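Local coordinates for fatty acid amide hydrolase (Candida albicans, PDB 6KVR) that hydrolyses fatty acid amides as an amidase signature family serine hydrolase, probably releasing the free carboxylate and ammonia, at the interface of chains A and B. Residues are numbered along the deposited sequence; one frame, centred on the assembly and turned at random. Chains: chain A/B, Fatty acid amide hydrolase.

Contacts 1 and 2 are two patches of one two-fold symmetric interface between identical chains, their C-alpha centres about 23 Å apart. Both use helix 434-457: in contact 1 its first half, from chain A, meets the loop 287-290 of chain B; in contact 2 its second half, from chain B, meets the 3-10 helix 319-321 of chain A and the loop after it. The two-fold repeats each with chains exchanged, so each helix serves both patches. The centres lie 21 to 24 Å from A:Lys158 and A:Ser233, predicted charge-relay residues, so neither patch is likely to contribute to that site directly. This dimer may or may not be the biological one.

Contact 1: the interface of chains A and B. Residues chain A 290-291, 438, 441-442, 444; chain B 287-290.
A:Val442, on helix 434-457, turns its CG2 methyl toward the loop of chain B, 4.0 Å from the B:Ala287 CB methyl and also against the backbone of B:Gly288. CG2 sits anti to the carbonyl carbon. One turn earlier, A:Arg438 runs extended alongside B:Gln289, the two side chains pointing the same way. B:Gln289 CG, anti to its backbone N, lies over the centre of one guanidinium face, 3.5 Å from A:Arg438 CZ, and a bend at chi2 turns the amide so that its plane stands steeply to the guanidinium. At the edge of that guanidinium, water 1 joins NH1 to the B:Ala287 carbonyl.

Next to this packing, A:Asn441 ND2 gives a nearly straight hydrogen bond (169° at H) to B:Gly288 O at 2.8 Å, lying in both the amide and the carbonyl planes. The amide's rotation is held from its own chain: A:Ser291 OG donates to A:Asn441 OD1 on a lone pair, 2.7 Å away.

At the rim B:Glu290, extended beyond CG, meets A:Arg444 tip to tip. The arginine bends at chi3 (69°) and grips the carboxylate end-on: A:Arg444 NH2 forms the salt bridge to B:Glu290 OE2 at 2.7 Å, and NH1 makes a longer hydrogen bond to OE1. Both oxygens are met from above the carboxylate plane, the guanidinium and carboxylate planes being 62° apart. A:Ser291 O takes another hydrogen of A:Arg444 NH1 at 2.8 Å and helps to orient the guanidinium. Water 3 links A:Glu290 O to B:Glu290 OE2, 2.7 Å from the water oxygen.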
ATOM      1  N   GLU A 290      -7.971  -6.051  -2.300  1.00 25.00           N
ATOM      2  CA  GLU A 290      -6.662  -5.444  -2.156  1.00 27.13           C
ATOM      3  C   GLU A 290      -5.579  -6.136  -2.968  1.00 25.37           C
ATOM      4  O   GLU A 290      -4.464  -5.603  -3.062  1.00 23.83           O
ATOM      5  CB  GLU A 290      -6.247  -5.482  -0.678  1.00 34.73           C
ATOM      6  CG  GLU A 290      -6.505  -4.244   0.109  1.00 39.06           C
ATOM      7  CD  GLU A 290      -5.703  -4.258   1.397  1.00 43.12           C
ATOM      8  OE1 GLU A 290      -5.755  -5.292   2.121  1.00 36.27           O
ATOM      9  OE2 GLU A 290      -5.003  -3.254   1.664  1.00 45.72           O
ATOM     10  N   SER A 291      -5.841  -7.330  -3.498  1.00 23.67           N
ATOM     11  CA  SER A 291      -4.802  -8.050  -4.229  1.00 25.02           C
ATOM     12  C   SER A 291      -4.424  -7.326  -5.519  1.00 26.13           C
ATOM     13  O   SER A 291      -3.241  -7.261  -5.873  1.00 29.00           O
ATOM     14  CB  SER A 291      -5.255  -9.484  -4.504  1.00 26.75           C
ATOM     15  OG  SER A 291      -5.260 -10.254  -3.293  1.00 28.20           O
ATOM     16  N   ARG A 438      -3.577 -15.586  -0.479  1.00 23.43           N
ATOM     17  CA  ARG A 438      -2.237 -15.123  -0.125  1.00 23.80           C
ATOM     18  C   ARG A 438      -1.174 -15.632  -1.098  1.00 25.96           C
ATOM     19  O   ARG A 438      -0.220 -14.903  -1.411  1.00 23.34           O
ATOM     20  CB  ARG A 438      -1.903 -15.548   1.305  1.00 25.54           C
ATOM     21  CG  ARG A 438      -2.690 -14.795   2.346  1.00 24.74           C
ATOM     22  CD  ARG A 438      -2.148 -15.079   3.737  1.00 22.33           C
ATOM     23  NE  ARG A 438      -3.055 -14.592   4.765  1.00 18.34           N
ATOM     24  CZ  ARG A 438      -2.951 -14.903   6.046  1.00 21.67           C
ATOM     25  NH1 ARG A 438      -1.961 -15.660   6.488  1.00 22.56           N
ATOM     26  NH2 ARG A 438      -3.865 -14.450   6.902  1.00 20.79           N
ATOM     27  N   ASN A 441      -1.036 -13.366  -3.973  1.00 19.87           N
ATOM     28  CA  ASN A 441      -0.279 -12.181  -3.565  1.00 24.74           C
ATOM     29  C   ASN A 441       1.225 -12.408  -3.692  1.00 24.02           C
ATOM     30  O   ASN A 441       1.968 -11.492  -4.069  1.00 24.37           O
ATOM     31  CB  ASN A 441      -0.604 -11.817  -2.105  1.00 23.52           C
ATOM     32  CG  ASN A 441      -2.009 -11.283  -1.917  1.00 27.64           C
ATOM     33  OD1 ASN A 441      -2.678 -10.868  -2.879  1.00 26.71           O
ATOM     34  ND2 ASN A 441      -2.471 -11.284  -0.666  1.00 25.33           N
ATOM     35  N   VAL A 442       1.692 -13.602  -3.306  1.00 22.44           N
ATOM     36  CA  VAL A 442       3.115 -13.934  -3.401  1.00 26.12           C
ATOM     37  C   VAL A 442       3.566 -13.894  -4.855  1.00 26.45           C
ATOM     38  O   VAL A 442       4.598 -13.300  -5.187  1.00 25.26           O
ATOM     39  CB  VAL A 442       3.398 -15.311  -2.761  1.00 29.16           C
ATOM     40  CG1 VAL A 442       4.796 -15.813  -3.153  1.00 27.22           C
ATOM     41  CG2 VAL A 442       3.278 -15.246  -1.230  1.00 27.49           C
ATOM     42  N   ARG A 444       2.205 -12.188  -7.273  1.00 21.19           N
ATOM     43  CA  ARG A 444       2.209 -10.783  -7.676  1.00 25.93           C
ATOM     44  C   ARG A 444       3.499 -10.092  -7.254  1.00 24.53           C
ATOM     45  O   ARG A 444       4.086  -9.318  -8.019  1.00 24.98           O
ATOM     46  CB  ARG A 444       1.006 -10.067  -7.058  1.00 25.32           C
ATOM     47  CG  ARG A 444       0.972  -8.570  -7.287  1.00 25.02           C
ATOM     48  CD  ARG A 444       0.036  -7.908  -6.288  1.00 27.72           C
ATOM     49  NE  ARG A 444       0.599  -7.979  -4.948  1.00 31.86           N
ATOM     50  CZ  ARG A 444      -0.054  -7.717  -3.821  1.00 31.56           C
ATOM     51  NH1 ARG A 444      -1.319  -7.328  -3.822  1.00 27.76           N
ATOM     52  NH2 ARG A 444       0.586  -7.843  -2.660  1.00 34.17           N
TER
ATOM     53  N   ALA B 287       3.760 -15.013   4.602  1.00 24.01           N
ATOM     54  CA  ALA B 287       3.886 -14.836   3.155  1.00 23.50           C
ATOM     55  C   ALA B 287       2.527 -14.525   2.549  1.00 27.39           C
ATOM     56  O   ALA B 287       1.576 -15.290   2.725  1.00 25.91           O
ATOM     57  CB  ALA B 287       4.482 -16.083   2.499  1.00 20.48           C
ATOM     58  N   GLY B 288       2.436 -13.394   1.839  1.00 25.35           N
ATOM     59  CA  GLY B 288       1.206 -13.000   1.181  1.00 23.25           C
ATOM     60  C   GLY B 288       0.164 -12.348   2.067  1.00 24.73           C
ATOM     61  O   GLY B 288      -0.889 -11.948   1.560  1.00 28.04           O
ATOM     62  N   GLN B 289       0.408 -12.229   3.368  1.00 24.42           N
ATOM     63  CA  GLN B 289      -0.557 -11.615   4.270  1.00 26.26           C
ATOM     64  C   GLN B 289      -0.439 -10.093   4.165  1.00 28.00           C
ATOM     65  O   GLN B 289       0.635  -9.524   4.388  1.00 26.49           O
ATOM     66  CB  GLN B 289      -0.309 -12.131   5.692  1.00 25.03           C
ATOM     67  CG  GLN B 289      -1.356 -11.828   6.789  1.00 26.02           C
ATOM     68  CD  GLN B 289      -1.448 -10.353   7.176  1.00 25.03           C
ATOM     69  OE1 GLN B 289      -2.458  -9.688   6.917  1.00 26.21           O
ATOM     70  NE2 GLN B 289      -0.369  -9.824   7.725  1.00 26.18           N
ATOM     71  N   GLU B 290      -1.542  -9.438   3.810  1.00 26.87           N
ATOM     72  CA  GLU B 290      -1.585  -8.009   3.516  1.00 32.25           C
ATOM     73  C   GLU B 290      -2.581  -7.215   4.349  1.00 28.10           C
ATOM     74  O   GLU B 290      -2.548  -5.981   4.296  1.00 26.23           O
ATOM     75  CB  GLU B 290      -1.976  -7.781   2.052  1.00 35.49           C
ATOM     76  CG  GLU B 290      -0.926  -8.011   1.044  1.00 41.74           C
ATOM     77  CD  GLU B 290      -1.298  -7.302  -0.235  1.00 41.96           C
ATOM     78  OE1 GLU B 290      -2.369  -7.643  -0.804  1.00 38.89           O
ATOM     79  OE2 GLU B 290      -0.537  -6.393  -0.649  1.00 47.36           O
TER
HETATM   80  O   HOH W   1       0.717 -16.631   5.236  1.00 25.38           O
HETATM   81  O   HOH W   2      -5.048  -9.324  -0.542  1.00 28.45           O
HETATM   82  O   HOH W   3      -2.047  -4.631  -2.083  1.00 33.53           O

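Contact 2: the interface of chains A and B. Residues chain A 280, 320-325; chain B 448-449, 452, 456, 549.
The guanidinium of B:Arg549 has B:Arg448 NH1 over one face, offset toward the rim, 3.7 Å above the plane. In this amidase signature family enzyme the patch joins helix 434-457 and B:Arg549 of chain B to the 3-10 helix 319-321 of chain A and the loop that follows it. If both arginines are charged, like charges are brought together, which may be eased by the acceptors at the edge: A:Ser324 O and water 4 both lie in plane. B:Arg549 NH1 donates to A:Ser324 O at 2.9 Å, approaching from above the carbonyl plane, and to water 4, which passes the link on to A:Thr325 O. A bend at chi3 (74°) brings the guanidinium to this backbone.

The amide of B:Asn452, its CG anti to the backbone N (chi1 -170°), reaches the 3-10 helix: B:Asn452 ND2 donates to A:Trp320 O, 3.1 Å away and in the carbonyl plane, though the acceptor is tilted from the amide plane. Farther along the helix, B:Val456 rests its two methyls against A:Glu321 O.

B:Asp449 divides its carboxylate between two partners. B:Asp449 OD1 accepts the backbone N-H of A:Ser324 N on its syn lone pair at 3.0 Å (159° at H). B:Asp449 OD2 is met tip to tip by the fully extended A:Lys280, whose NZ forms a salt bridge at 2.9 Å; as a hydrogen bond this pair is weak. Water 5 bridges B:Asp449 OD2 and A:Asp323 OD1, and may lessen repulsion between the two acids. A:Asp323 OD1 also accepts A:Thr325 N at 3.0 Å, from above the carboxylate plane, which probably braces the loop. A:Ser324 OG, anti to its backbone N, points between the two arginines, 3.3 Å from B:Arg549 CD and 3.7 Å from B:Arg448 CB.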
ATOM      1  N   LYS A 280     -12.075   6.342  -2.776  1.00 26.36           N
ATOM      2  CA  LYS A 280     -13.095   6.273  -1.735  1.00 28.95           C
ATOM      3  C   LYS A 280     -14.393   6.966  -2.161  1.00 27.37           C
ATOM      4  O   LYS A 280     -14.380   8.100  -2.643  1.00 26.69           O
ATOM      5  CB  LYS A 280     -12.554   6.894  -0.442  1.00 26.08           C
ATOM      6  CG  LYS A 280     -13.553   6.904   0.695  1.00 37.86           C
ATOM      7  CD  LYS A 280     -12.989   7.568   1.947  1.00 44.52           C
ATOM      8  CE  LYS A 280     -14.081   7.781   2.995  1.00 46.12           C
ATOM      9  NZ  LYS A 280     -13.444   8.322   4.224  1.00 50.24           N
ATOM     10  N   TRP A 320      -4.894  12.619   1.360  1.00 23.65           N
ATOM     11  CA  TRP A 320      -4.636  11.931   2.621  1.00 32.36           C
ATOM     12  C   TRP A 320      -5.347  12.599   3.788  1.00 31.06           C
ATOM     13  O   TRP A 320      -5.588  11.942   4.805  1.00 32.40           O
ATOM     14  CB  TRP A 320      -3.123  11.850   2.907  1.00 28.52           C
ATOM     15  CG  TRP A 320      -2.466  13.180   2.915  1.00 33.39           C
ATOM     16  CD1 TRP A 320      -2.267  13.990   3.997  1.00 33.45           C
ATOM     17  CD2 TRP A 320      -1.943  13.887   1.780  1.00 30.89           C
ATOM     18  NE1 TRP A 320      -1.647  15.155   3.607  1.00 35.68           N
ATOM     19  CE2 TRP A 320      -1.434  15.117   2.253  1.00 34.87           C
ATOM     20  CE3 TRP A 320      -1.849  13.597   0.414  1.00 31.59           C
ATOM     21  CZ2 TRP A 320      -0.834  16.055   1.407  1.00 34.91           C
ATOM     22  CZ3 TRP A 320      -1.247  14.534  -0.434  1.00 26.66           C
ATOM     23  CH2 TRP A 320      -0.753  15.747   0.068  1.00 30.94           C
ATOM     24  N   GLU A 321      -5.721  13.875   3.659  1.00 28.33           N
ATOM     25  CA  GLU A 321      -6.421  14.548   4.747  1.00 32.67           C
ATOM     26  C   GLU A 321      -7.859  14.064   4.924  1.00 35.92           C
ATOM     27  O   GLU A 321      -8.436  14.265   5.999  1.00 31.89           O
ATOM     28  CB  GLU A 321      -6.375  16.060   4.525  1.00 31.14           C
ATOM     29  CG  GLU A 321      -5.015  16.643   4.886  1.00 40.71           C
ATOM     30  CD  GLU A 321      -4.980  18.166   4.896  1.00 41.45           C
ATOM     31  OE1 GLU A 321      -6.018  18.807   4.622  1.00 44.46           O
ATOM     32  OE2 GLU A 321      -3.895  18.718   5.180  1.00 50.00           O
ATOM     33  N   SER A 322      -8.454  13.428   3.910  1.00 30.35           N
ATOM     34  CA  SER A 322      -9.792  12.864   4.062  1.00 33.88           C
ATOM     35  C   SER A 322      -9.889  11.388   3.692  1.00 32.85           C
ATOM     36  O   SER A 322     -10.931  10.774   3.950  1.00 36.86           O
ATOM     37  CB  SER A 322     -10.822  13.664   3.234  1.00 36.06           C
ATOM     38  OG  SER A 322     -10.296  14.119   2.001  1.00 34.43           O
ATOM     39  N   ASP A 323      -8.842  10.800   3.124  1.00 28.68           N
ATOM     40  CA  ASP A 323      -8.798   9.385   2.770  1.00 27.49           C
ATOM     41  C   ASP A 323      -7.477   8.843   3.288  1.00 33.91           C
ATOM     42  O   ASP A 323      -6.409   9.171   2.753  1.00 30.57           O
ATOM     43  CB  ASP A 323      -8.933   9.187   1.260  1.00 30.34           C
ATOM     44  CG  ASP A 323      -8.676   7.748   0.809  1.00 37.00           C
ATOM     45  OD1 ASP A 323      -8.591   6.820   1.657  1.00 37.19           O
ATOM     46  OD2 ASP A 323      -8.578   7.547  -0.432  1.00 34.27           O
ATOM     47  N   SER A 324      -7.561   8.013   4.330  1.00 34.72           N
ATOM     48  CA  SER A 324      -6.368   7.528   5.011  1.00 31.29           C
ATOM     49  C   SER A 324      -5.516   6.636   4.111  1.00 32.08           C
ATOM     50  O   SER A 324      -4.301   6.540   4.316  1.00 35.34           O
ATOM     51  CB  SER A 324      -6.783   6.772   6.272  1.00 31.38           C
ATOM     52  OG  SER A 324      -5.632   6.416   7.009  1.00 44.43           O
ATOM     53  N   THR A 325      -6.132   5.973   3.119  1.00 29.58           N
ATOM     54  CA  THR A 325      -5.395   5.141   2.169  1.00 31.19           C
ATOM     55  C   THR A 325      -4.490   5.969   1.258  1.00 34.19           C
ATOM     56  O   THR A 325      -3.475   5.461   0.759  1.00 30.03           O
ATOM     57  CB  THR A 325      -6.385   4.344   1.314  1.00 36.48           C
ATOM     58  OG1 THR A 325      -7.232   3.561   2.162  1.00 38.56           O
ATOM     59  CG2 THR A 325      -5.661   3.422   0.335  1.00 35.81           C
TER
ATOM     60  N   ARG B 448      -9.373   3.322  10.205  1.00 21.05           N
ATOM     61  CA  ARG B 448      -8.310   4.259   9.850  1.00 25.50           C
ATOM     62  C   ARG B 448      -8.866   5.647   9.586  1.00 24.66           C
ATOM     63  O   ARG B 448      -8.341   6.649  10.084  1.00 24.40           O
ATOM     64  CB  ARG B 448      -7.546   3.753   8.634  1.00 21.33           C
ATOM     65  CG  ARG B 448      -6.574   2.652   8.969  1.00 25.91           C
ATOM     66  CD  ARG B 448      -5.828   2.191   7.737  1.00 26.44           C
ATOM     67  NE  ARG B 448      -5.093   0.976   8.046  1.00 26.66           N
ATOM     68  CZ  ARG B 448      -4.270   0.366   7.208  1.00 29.21           C
ATOM     69  NH1 ARG B 448      -4.108   0.793   5.968  1.00 28.59           N
ATOM     70  NH2 ARG B 448      -3.576  -0.687   7.633  1.00 31.82           N
ATOM     71  N   ASP B 449      -9.951   5.716   8.826  1.00 24.85           N
ATOM     72  CA  ASP B 449     -10.567   6.990   8.507  1.00 27.04           C
ATOM     73  C   ASP B 449     -11.125   7.675   9.753  1.00 30.57           C
ATOM     74  O   ASP B 449     -11.016   8.901   9.902  1.00 26.45           O
ATOM     75  CB  ASP B 449     -11.647   6.734   7.474  1.00 28.45           C
ATOM     76  CG  ASP B 449     -11.117   6.863   6.055  1.00 40.81           C
ATOM     77  OD1 ASP B 449     -10.063   7.531   5.850  1.00 34.42           O
ATOM     78  OD2 ASP B 449     -11.714   6.220   5.162  1.00 42.39           O
ATOM     79  N   ASN B 452      -8.001   8.966  11.583  1.00 26.37           N
ATOM     80  CA  ASN B 452      -7.463  10.047  10.758  1.00 30.17           C
ATOM     81  C   ASN B 452      -8.346  11.281  10.840  1.00 30.85           C
ATOM     82  O   ASN B 452      -7.841  12.408  10.943  1.00 29.00           O
ATOM     83  CB  ASN B 452      -7.328   9.602   9.304  1.00 28.68           C
ATOM     84  CG  ASN B 452      -6.545  10.597   8.462  1.00 30.45           C
ATOM     85  OD1 ASN B 452      -5.455  11.020   8.844  1.00 35.54           O
ATOM     86  ND2 ASN B 452      -7.104  10.983   7.316  1.00 33.30           N
ATOM     87  N   VAL B 456      -7.203  15.023  12.124  1.00 33.61           N
ATOM     88  CA  VAL B 456      -7.282  16.139  11.186  1.00 33.43           C
ATOM     89  C   VAL B 456      -8.287  17.187  11.670  1.00 36.33           C
ATOM     90  O   VAL B 456      -7.977  18.381  11.721  1.00 34.71           O
ATOM     91  CB  VAL B 456      -7.633  15.634   9.776  1.00 38.66           C
ATOM     92  CG1 VAL B 456      -7.956  16.827   8.854  1.00 35.70           C
ATOM     93  CG2 VAL B 456      -6.484  14.792   9.212  1.00 34.25           C
ATOM     94  N   ARG B 549      -0.394   8.749   9.450  1.00 28.16           N
ATOM     95  CA  ARG B 549       0.293   7.851   8.522  1.00 26.99           C
ATOM     96  C   ARG B 549       1.273   8.618   7.632  1.00 28.99           C
ATOM     97  O   ARG B 549       0.944   9.680   7.087  1.00 26.44           O
ATOM     98  CB  ARG B 549      -0.728   7.087   7.659  1.00 24.13           C
ATOM     99  CG  ARG B 549      -1.745   6.267   8.446  1.00 24.71           C
ATOM    100  CD  ARG B 549      -2.576   5.354   7.544  1.00 28.58           C
ATOM    101  NE  ARG B 549      -1.805   4.205   7.082  1.00 28.16           N
ATOM    102  CZ  ARG B 549      -1.738   3.814   5.821  1.00 30.71           C
ATOM    103  NH1 ARG B 549      -2.395   4.458   4.862  1.00 33.48           N
ATOM    104  NH2 ARG B 549      -0.994   2.759   5.510  1.00 26.25           N
TER
HETATM  105  O   HOH W   4      -2.406   3.372   2.148  1.00 34.41           O
HETATM  106  O   HOH W   5     -10.241   5.087   3.027  1.00 38.64           O